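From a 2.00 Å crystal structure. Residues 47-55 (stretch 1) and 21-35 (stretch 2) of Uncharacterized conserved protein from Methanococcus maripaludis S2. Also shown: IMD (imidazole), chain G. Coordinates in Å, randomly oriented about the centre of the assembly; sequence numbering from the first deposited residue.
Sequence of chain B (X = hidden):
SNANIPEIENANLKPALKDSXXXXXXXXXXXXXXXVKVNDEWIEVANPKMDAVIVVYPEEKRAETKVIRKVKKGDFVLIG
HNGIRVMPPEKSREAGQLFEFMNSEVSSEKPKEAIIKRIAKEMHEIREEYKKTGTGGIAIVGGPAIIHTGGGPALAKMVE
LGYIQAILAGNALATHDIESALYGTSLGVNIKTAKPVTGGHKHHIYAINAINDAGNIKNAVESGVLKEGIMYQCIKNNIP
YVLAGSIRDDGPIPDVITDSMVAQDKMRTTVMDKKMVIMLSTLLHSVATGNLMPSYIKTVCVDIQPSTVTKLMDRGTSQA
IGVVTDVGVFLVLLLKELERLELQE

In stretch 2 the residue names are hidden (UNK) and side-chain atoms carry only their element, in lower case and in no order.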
ATOM      1  N   ASN B  47     -15.798  14.347  29.357  1.00 25.21           N
ATOM      2  CA  ASN B  47     -15.712  14.199  27.887  1.00 25.36           C
ATOM      3  C   ASN B  47     -14.265  14.161  27.356  1.00 23.76           C
ATOM      4  O   ASN B  47     -13.904  14.977  26.506  1.00 24.63           O
ATOM      5  CB  ASN B  47     -16.500  15.323  27.175  1.00 25.45           C
ATOM      6  CG  ASN B  47     -17.953  15.427  27.636  1.00 27.41           C
ATOM      7  OD1 ASN B  47     -18.645  14.421  27.814  1.00 27.04           O
ATOM      8  ND2 ASN B  47     -18.426  16.661  27.805  1.00 26.45           N
ATOM      9  N   PRO B  48     -13.451  13.210  27.837  1.00 23.45           N
ATOM     10  CA  PRO B  48     -12.053  13.164  27.442  1.00 22.78           C
ATOM     11  C   PRO B  48     -11.929  13.125  25.899  1.00 22.83           C
ATOM     12  O   PRO B  48     -12.728  12.455  25.260  1.00 23.03           O
ATOM     13  CB  PRO B  48     -11.525  11.884  28.088  1.00 21.48           C
ATOM     14  CG  PRO B  48     -12.682  11.155  28.627  1.00 24.07           C
ATOM     15  CD  PRO B  48     -13.802  12.133  28.786  1.00 23.40           C
ATOM     16  N   LYS B  49     -10.970  13.876  25.346  1.00 23.04           N
ATOM     17  CA  LYS B  49     -10.812  14.085  23.893  1.00 22.28           C
ATOM     18  C   LYS B  49      -9.482  14.800  23.744  1.00 22.78           C
ATOM     19  O   LYS B  49      -9.199  15.710  24.521  1.00 21.93           O
ATOM     20  CB  LYS B  49     -11.955  14.958  23.353  1.00 23.12           C
ATOM     21  CG  LYS B  49     -11.924  15.287  21.830  1.00 23.14           C
ATOM     22  CD  LYS B  49     -11.647  16.771  21.565  1.00 24.76           C
ATOM     23  CE  LYS B  49     -11.519  17.118  20.082  1.00 25.22           C
ATOM     24  NZ  LYS B  49     -10.245  16.598  19.474  1.00 28.27           N
HETATM   25  N   MSE B  50      -8.668  14.405  22.752  1.00 21.08           N
HETATM   26  CA  MSE B  50      -7.296  14.905  22.608  1.00 20.79           C
HETATM   27  C   MSE B  50      -7.238  16.307  22.020  1.00 20.42           C
HETATM   28  O   MSE B  50      -8.204  16.763  21.387  1.00 20.39           O
HETATM   29  CB  MSE B  50      -6.504  13.950  21.683  1.00 19.82           C
HETATM   30  CG  MSE B  50      -6.925  14.060  20.230  1.00 19.37           C
HETATM   31 SE   MSE B  50      -5.758  12.900  19.103  1.00 29.24          SE
HETATM   32  CE  MSE B  50      -6.472  11.163  19.662  1.00 21.25           C
ATOM     33  N   ASP B  51      -6.084  16.968  22.152  1.00 19.79           N
ATOM     34  CA  ASP B  51      -5.833  18.219  21.423  1.00 20.25           C
ATOM     35  C   ASP B  51      -6.883  19.288  21.756  1.00 20.26           C
ATOM     36  O   ASP B  51      -7.296  20.091  20.903  1.00 20.69           O
ATOM     37  CB  ASP B  51      -5.782  17.955  19.889  1.00 20.48           C
ATOM     38  CG  ASP B  51      -4.624  17.067  19.483  1.00 21.13           C
ATOM     39  OD1 ASP B  51      -3.646  16.892  20.264  1.00 21.58           O
ATOM     40  OD2 ASP B  51      -4.669  16.545  18.341  1.00 21.74           O
ATOM     41  N   ALA B  52      -7.329  19.271  23.008  1.00 20.41           N
ATOM     42  CA  ALA B  52      -8.288  20.240  23.498  1.00 21.57           C
ATOM     43  C   ALA B  52      -7.802  20.796  24.859  1.00 21.93           C
ATOM     44  O   ALA B  52      -6.687  20.521  25.305  1.00 21.40           O
ATOM     45  CB  ALA B  52      -9.681  19.607  23.618  1.00 20.00           C
ATOM     46  N   VAL B  53      -8.630  21.610  25.499  1.00 24.16           N
ATOM     47  CA  VAL B  53      -8.180  22.190  26.772  1.00 25.48           C
ATOM     48  C   VAL B  53      -9.119  21.803  27.908  1.00 24.81           C
ATOM     49  O   VAL B  53     -10.260  21.366  27.693  1.00 25.25           O
ATOM     50  CB  VAL B  53      -7.980  23.746  26.721  1.00 26.37           C
ATOM     51  CG1 VAL B  53      -6.974  24.126  25.662  1.00 28.94           C
ATOM     52  CG2 VAL B  53      -9.275  24.432  26.479  1.00 27.31           C
ATOM     53  N   ILE B  54      -8.644  21.988  29.125  1.00 23.86           N
ATOM     54  CA  ILE B  54      -9.495  21.681  30.247  1.00 23.40           C
ATOM     55  C   ILE B  54      -9.993  22.985  30.880  1.00 24.85           C
ATOM     56  O   ILE B  54      -9.184  23.831  31.307  1.00 24.20           O
ATOM     57  CB  ILE B  54      -8.761  20.777  31.235  1.00 23.57           C
ATOM     58  CG1 ILE B  54      -8.511  19.407  30.549  1.00 22.40           C
ATOM     59  CG2 ILE B  54      -9.565  20.637  32.563  1.00 22.60           C
ATOM     60  CD1 ILE B  54      -7.830  18.366  31.430  1.00 20.12           C
ATOM     61  N   VAL B  55     -11.310  23.140  30.904  1.00 25.21           N
ATOM     62  CA  VAL B  55     -11.929  24.336  31.471  1.00 26.82           C
ATOM     63  C   VAL B  55     -12.521  23.889  32.815  1.00 28.08           C
ATOM     64  O   VAL B  55     -13.234  22.887  32.884  1.00 28.10           O
ATOM     65  CB  VAL B  55     -12.971  24.931  30.503  1.00 26.23           C
ATOM     66  CG1 VAL B  55     -13.854  26.020  31.156  1.00 25.80           C
ATOM     67  CG2 VAL B  55     -12.256  25.479  29.251  1.00 24.65           C
ATOM     68  N   UNK B  21      -8.659  32.157  22.621  1.00 29.65           N
ATOM     69  CA  UNK B  21      -7.246  32.405  22.852  1.00 29.28           C
ATOM     70  C   UNK B  21      -6.901  31.993  24.290  1.00 30.22           C
ATOM     71  O   UNK B  21      -7.552  32.415  25.245  1.00 31.19           O
ATOM     72  c   UNK B  21      -5.332  34.103  22.722  1.00 28.72           C
ATOM     73  c   UNK B  21      -7.221  34.230  21.066  1.00 28.35           C
ATOM     74  c   UNK B  21      -6.831  33.887  22.502  1.00 29.55           C
ATOM     75  N   UNK B  22      -5.878  31.166  24.428  1.00 30.03           N
ATOM     76  CA  UNK B  22      -5.547  30.531  25.672  1.00 30.12           C
ATOM     77  C   UNK B  22      -4.312  31.140  26.287  1.00 30.56           C
ATOM     78  O   UNK B  22      -3.439  31.577  25.564  1.00 30.64           O
ATOM     79  c   UNK B  22      -5.913  26.950  24.230  1.00 31.01           C
ATOM     80  c   UNK B  22      -6.366  28.364  24.551  1.00 29.69           C
ATOM     81  c   UNK B  22      -7.675  28.347  25.301  1.00 28.24           C
ATOM     82  c   UNK B  22      -5.300  29.044  25.402  1.00 30.03           C
ATOM     83  N   UNK B  23      -4.242  31.183  27.637  1.00 31.06           N
ATOM     84  CA  UNK B  23      -3.049  31.666  28.328  1.00 31.12           C
ATOM     85  C   UNK B  23      -1.848  30.780  28.057  1.00 32.03           C
ATOM     86  O   UNK B  23      -2.017  29.562  27.874  1.00 30.78           O
ATOM     87  c   UNK B  23      -4.802  31.143  29.903  1.00 31.94           C
ATOM     88  c   UNK B  23      -5.328  30.795  28.552  1.00 31.16           C
ATOM     89  c   UNK B  23      -3.406  31.565  29.818  1.00 31.23           C
ATOM     90  N   UNK B  24      -0.652  31.371  28.078  1.00 32.08           N
ATOM     91  CA  UNK B  24       0.560  30.607  27.898  1.00 33.48           C
ATOM     92  C   UNK B  24       0.665  29.465  28.894  1.00 32.40           C
ATOM     93  O   UNK B  24       0.212  29.587  30.041  1.00 31.88           O
ATOM     94  o   UNK B  24       3.139  29.857  26.824  1.00 44.16           O
ATOM     95  c   UNK B  24       1.818  31.469  28.007  1.00 34.80           C
ATOM     96  o   UNK B  24       3.984  30.730  28.669  1.00 45.00           O
ATOM     97  c   UNK B  24       3.075  30.640  27.815  1.00 39.66           C
ATOM     98  N   UNK B  25       1.252  28.356  28.439  1.00 30.45           N
ATOM     99  CA  UNK B  25       1.442  27.186  29.277  1.00 28.88           C
ATOM    100  C   UNK B  25       0.198  26.332  29.417  1.00 27.55           C
ATOM    101  O   UNK B  25       0.225  25.345  30.121  1.00 28.02           O
ATOM    102  N   UNK B  26      -0.889  26.681  28.733  1.00 26.88           N
ATOM    103  CA  UNK B  26      -2.098  25.844  28.782  1.00 25.90           C
ATOM    104  C   UNK B  26      -1.816  24.368  28.482  1.00 25.58           C
ATOM    105  O   UNK B  26      -0.974  24.046  27.632  1.00 26.04           O
ATOM    106  c   UNK B  26      -2.472  25.723  23.641  1.00 27.18           C
ATOM    107  c   UNK B  26      -3.184  26.373  27.848  1.00 26.32           C
ATOM    108  c   UNK B  26      -2.039  26.912  24.251  1.00 27.46           C
ATOM    109  c   UNK B  26      -3.121  24.755  24.396  1.00 27.80           C
ATOM    110  c   UNK B  26      -3.354  24.968  25.753  1.00 26.93           C
ATOM    111  c   UNK B  26      -2.269  27.099  25.611  1.00 26.16           C
ATOM    112  c   UNK B  26      -2.916  26.137  26.373  1.00 25.64           C
ATOM    113  N   UNK B  27      -2.505  23.499  29.208  1.00 24.53           N
ATOM    114  CA  UNK B  27      -2.411  22.059  29.045  1.00 24.44           C
ATOM    115  C   UNK B  27      -3.239  21.651  27.813  1.00 23.78           C
ATOM    116  O   UNK B  27      -4.403  22.092  27.628  1.00 21.80           O
ATOM    117  c   UNK B  27      -4.095  19.108  30.015  1.00 25.05           C
ATOM    118  c   UNK B  27      -4.109  17.715  29.953  1.00 24.34           C
ATOM    119  c   UNK B  27      -2.930  17.019  30.091  1.00 24.33           C
ATOM    120  o   UNK B  27      -2.978  15.656  30.053  1.00 24.16           O
ATOM    121  c   UNK B  27      -2.916  21.343  30.304  1.00 24.23           C
ATOM    122  c   UNK B  27      -1.734  19.084  30.369  1.00 24.85           C
ATOM    123  c   UNK B  27      -1.729  17.690  30.302  1.00 25.46           C
ATOM    124  c   UNK B  27      -2.915  19.811  30.224  1.00 24.45           C
ATOM    125  N   UNK B  28      -2.601  20.854  26.952  1.00 23.90           N
ATOM    126  CA  UNK B  28      -3.260  20.319  25.752  1.00 22.94           C
ATOM    127  C   UNK B  28      -3.503  18.831  26.008  1.00 22.14           C
ATOM    128  O   UNK B  28      -2.573  18.112  26.327  1.00 22.96           O
ATOM    129  c   UNK B  28      -2.371  20.541  24.517  1.00 23.45           C
ATOM    130  o   UNK B  28      -3.045  20.152  23.337  1.00 23.93           O
ATOM    131  N   UNK B  29      -4.758  18.391  25.912  1.00 20.87           N
ATOM    132  CA  UNK B  29      -5.178  17.116  26.445  1.00 20.34           C
ATOM    133  C   UNK B  29      -4.679  15.930  25.588  1.00 20.12           C
ATOM    134  O   UNK B  29      -4.416  16.080  24.381  1.00 18.84           O
ATOM    135  c   UNK B  29      -6.711  17.023  26.496  1.00 20.76           C
ATOM    136  o   UNK B  29      -7.240  17.398  25.214  1.00 21.44           O
ATOM    137  c   UNK B  29      -7.299  18.002  27.575  1.00 22.47           C
ATOM    138  N   UNK B  30      -4.565  14.783  26.251  1.00 20.16           N
ATOM    139  CA  UNK B  30      -4.485  13.476  25.624  1.00 19.96           C
ATOM    140  C   UNK B  30      -5.906  12.995  25.308  1.00 20.53           C
ATOM    141  O   UNK B  30      -6.907  13.711  25.554  1.00 19.72           O
ATOM    142  o   UNK B  30      -4.769  12.129  27.610  1.00 19.57           O
ATOM    143  c   UNK B  30      -3.843  12.447  26.569  1.00 20.25           C
ATOM    144  c   UNK B  30      -2.507  12.964  27.170  1.00 20.38           C
ATOM    145  N   UNK B  31      -6.029  11.776  24.765  1.00 19.69           N
ATOM    146  CA  UNK B  31      -7.356  11.215  24.597  1.00 20.34           C
ATOM    147  C   UNK B  31      -7.823  10.380  25.822  1.00 20.29           C
ATOM    148  O   UNK B  31      -8.848   9.696  25.778  1.00 18.88           O
ATOM    149  n   UNK B  31      -6.854   8.277  22.326  1.00 20.86           N
ATOM    150  o   UNK B  31      -5.478   9.228  23.838  1.00 22.73           O
ATOM    151  c   UNK B  31      -7.469  10.427  23.263  1.00 20.90           C
ATOM    152  c   UNK B  31      -6.520   9.252  23.183  1.00 21.12           C
ATOM    153  N   UNK B  32      -7.072  10.462  26.920  1.00 20.25           N
ATOM    154  CA  UNK B  32      -7.379   9.664  28.110  1.00 21.29           C
ATOM    155  C   UNK B  32      -8.219  10.412  29.161  1.00 22.17           C
ATOM    156  O   UNK B  32      -8.123  11.632  29.272  1.00 22.06           O
ATOM    157  c   UNK B  32      -5.103   8.562  27.823  1.00 22.36           C
ATOM    158  c   UNK B  32      -4.345   7.111  26.345  1.00 21.47           C
ATOM    159  c   UNK B  32      -3.814   8.864  27.552  1.00 20.15           C
ATOM    160  n   UNK B  32      -3.370   7.966  26.612  1.00 21.91           N
ATOM    161  n   UNK B  32      -5.405   7.451  27.062  1.00 21.88           N
ATOM    162  c   UNK B  32      -6.085   9.192  28.770  1.00 21.26           C
ATOM    163  N   UNK B  33      -9.015   9.665  29.962  1.00 23.32           N
ATOM    164  CA  UNK B  33      -9.716  10.296  31.090  1.00 24.08           C
ATOM    165  C   UNK B  33      -8.729  11.019  31.980  1.00 24.18           C
ATOM    166  O   UNK B  33      -7.644  10.511  32.286  1.00 24.19           O
ATOM    167  c   UNK B  33     -10.055   7.869  31.091  1.00 24.71           C
ATOM    168  c   UNK B  33      -9.310   8.227  29.824  1.00 23.91           C
ATOM    169  c   UNK B  33     -10.385   9.128  31.848  1.00 24.17           C
ATOM    170  N   UNK B  34      -9.075  12.238  32.351  1.00 25.39           N
ATOM    171  CA  UNK B  34      -8.139  13.077  33.122  1.00 26.77           C
ATOM    172  C   UNK B  34      -8.885  13.616  34.359  1.00 27.92           C
ATOM    173  O   UNK B  34     -10.084  13.915  34.268  1.00 27.74           O
ATOM    174  c   UNK B  34      -6.641  15.188  33.032  1.00 26.41           C
ATOM    175  o   UNK B  34      -6.940  13.684  31.089  1.00 26.36           O
ATOM    176  c   UNK B  34      -7.611  14.237  32.241  1.00 27.27           C
ATOM    177  N   UNK B  35      -8.187  13.711  35.495  1.00 28.89           N
ATOM    178  CA  UNK B  35      -8.760  14.360  36.681  1.00 30.65           C
ATOM    179  C   UNK B  35      -7.913  15.569  37.022  1.00 30.21           C
ATOM    180  O   UNK B  35      -6.710  15.581  36.733  1.00 30.56           O
ATOM    181  n   UNK B  35      -9.598  11.080  38.461  1.00 39.73           N
ATOM    182  n   UNK B  35     -10.996  10.594  36.918  1.00 40.01           N
ATOM    183  c   UNK B  35      -9.652  12.178  37.638  1.00 34.84           C
ATOM    184  c   UNK B  35      -8.824  13.404  37.877  1.00 31.04           C
ATOM    185  c   UNK B  35     -10.421  10.146  38.016  1.00 40.03           C
ATOM    186  c   UNK B  35     -10.537  11.865  36.662  1.00 39.00           C
TER
HETATM  187  N1  IMD G 503      -0.425  14.634  29.950  1.00 28.12           N
HETATM  188  C2  IMD G 503      -0.003  14.796  28.666  1.00 28.90           C
HETATM  189  N3  IMD G 503       1.281  14.338  28.581  1.00 31.15           N
HETATM  190  C4  IMD G 503       1.675  13.952  29.818  1.00 28.79           C
HETATM  191  C5  IMD G 503       0.604  14.137  30.675  1.00 27.80           C
HETATM  192  O   HOH W   1      -6.029  23.184  29.515  1.00 22.88           O
HETATM  193  O   HOH W   2      -2.555  17.482  22.713  1.00 23.76           O
HETATM  194  O   HOH W   3      -8.678  13.876  27.686  1.00 22.11           O

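Position 21 has three side-chain carbons, one bearing the other two, and lies out of reach of stretch 1: Val21. Position 22 carries four carbons forked at the second, and a terminal one lies against Val53 CG1. This is Leu22, with CD1 3.3 Å from Val53 CG1. At 23, three carbons close a ring onto the backbone N, giving Pro23. Two carbons, the second with two oxygens, make 24 an acid of aspartate length, Asp24. Position 25 has no side-chain atoms, and its phi of 80° favours the same answer, Gly25.

Position 26 shows one carbon and a six-carbon ring without oxygen, hence Phe26; its CD1 is 3.7 Å from Val53 CG1, and its N donates to Pro23 O (3.2 Å), closing a type II turn. At 27 the six-membered ring bears an oxygen: Tyr27. Its OH accepts from imidazole N1 at 2.8 Å, and its CE2 lies 4.1 Å from Ile54 CD1. Position 28 has one carbon and one oxygen, so it is Ser28, whose OG donates to water 2.

Position 29 has a carbon carrying one oxygen and one carbon, the oxygen lying among the backbone atoms of stretch 1. A valine would have no such oxygen; this is Thr29. Position 30 has the same branching but its CB points away from stretch 1: Thr30, with CG2 3.4 Å from imidazole C2. Two carbons, the second with one oxygen and one nitrogen, fit an amide at 31, Asn31, whose CB is 3.8 Å from Met50 CE. At position 32 a carbon leads to a five-membered ring of three carbons and two nitrogens: His32; its N donates to Thr30 OG1 (2.9 Å). At position 33 three carbons close a ring onto the backbone N: Pro33, with CB 4.4 Å from Pro48 CG. Position 34, a carbon bearing one oxygen and one carbon, is Thr34; OG1 donates to His32 O (3.0 Å) and CG2 meets Ile54 CD1 at 3.8 Å. Position 35 has one carbon and a five-membered ring of three carbons and two nitrogens: His35, beyond contact.

The contact centres on Thr29. Its N donates to Ala52 O (2.9 Å, 155°) and its O accepts from Asp51 N (2.9 Å, 161°), while OG1 donates to Lys49 O (2.7 Å) and accepts from Ala52 N (2.9 Å, 150°). One hydroxyl thus serves two backbone groups. Water 1 extends the link, donating to Tyr27 O (2.7 Å) and accepting from Ile54 N (2.9 Å). Apolar packing around Val53 and Ile54 contributes, alongside Pro48, Met50 and Asn31, to the 644 Å² buried between the stretches.

Stretch 2 (21-35) VLPDGFYSTTNHPTH
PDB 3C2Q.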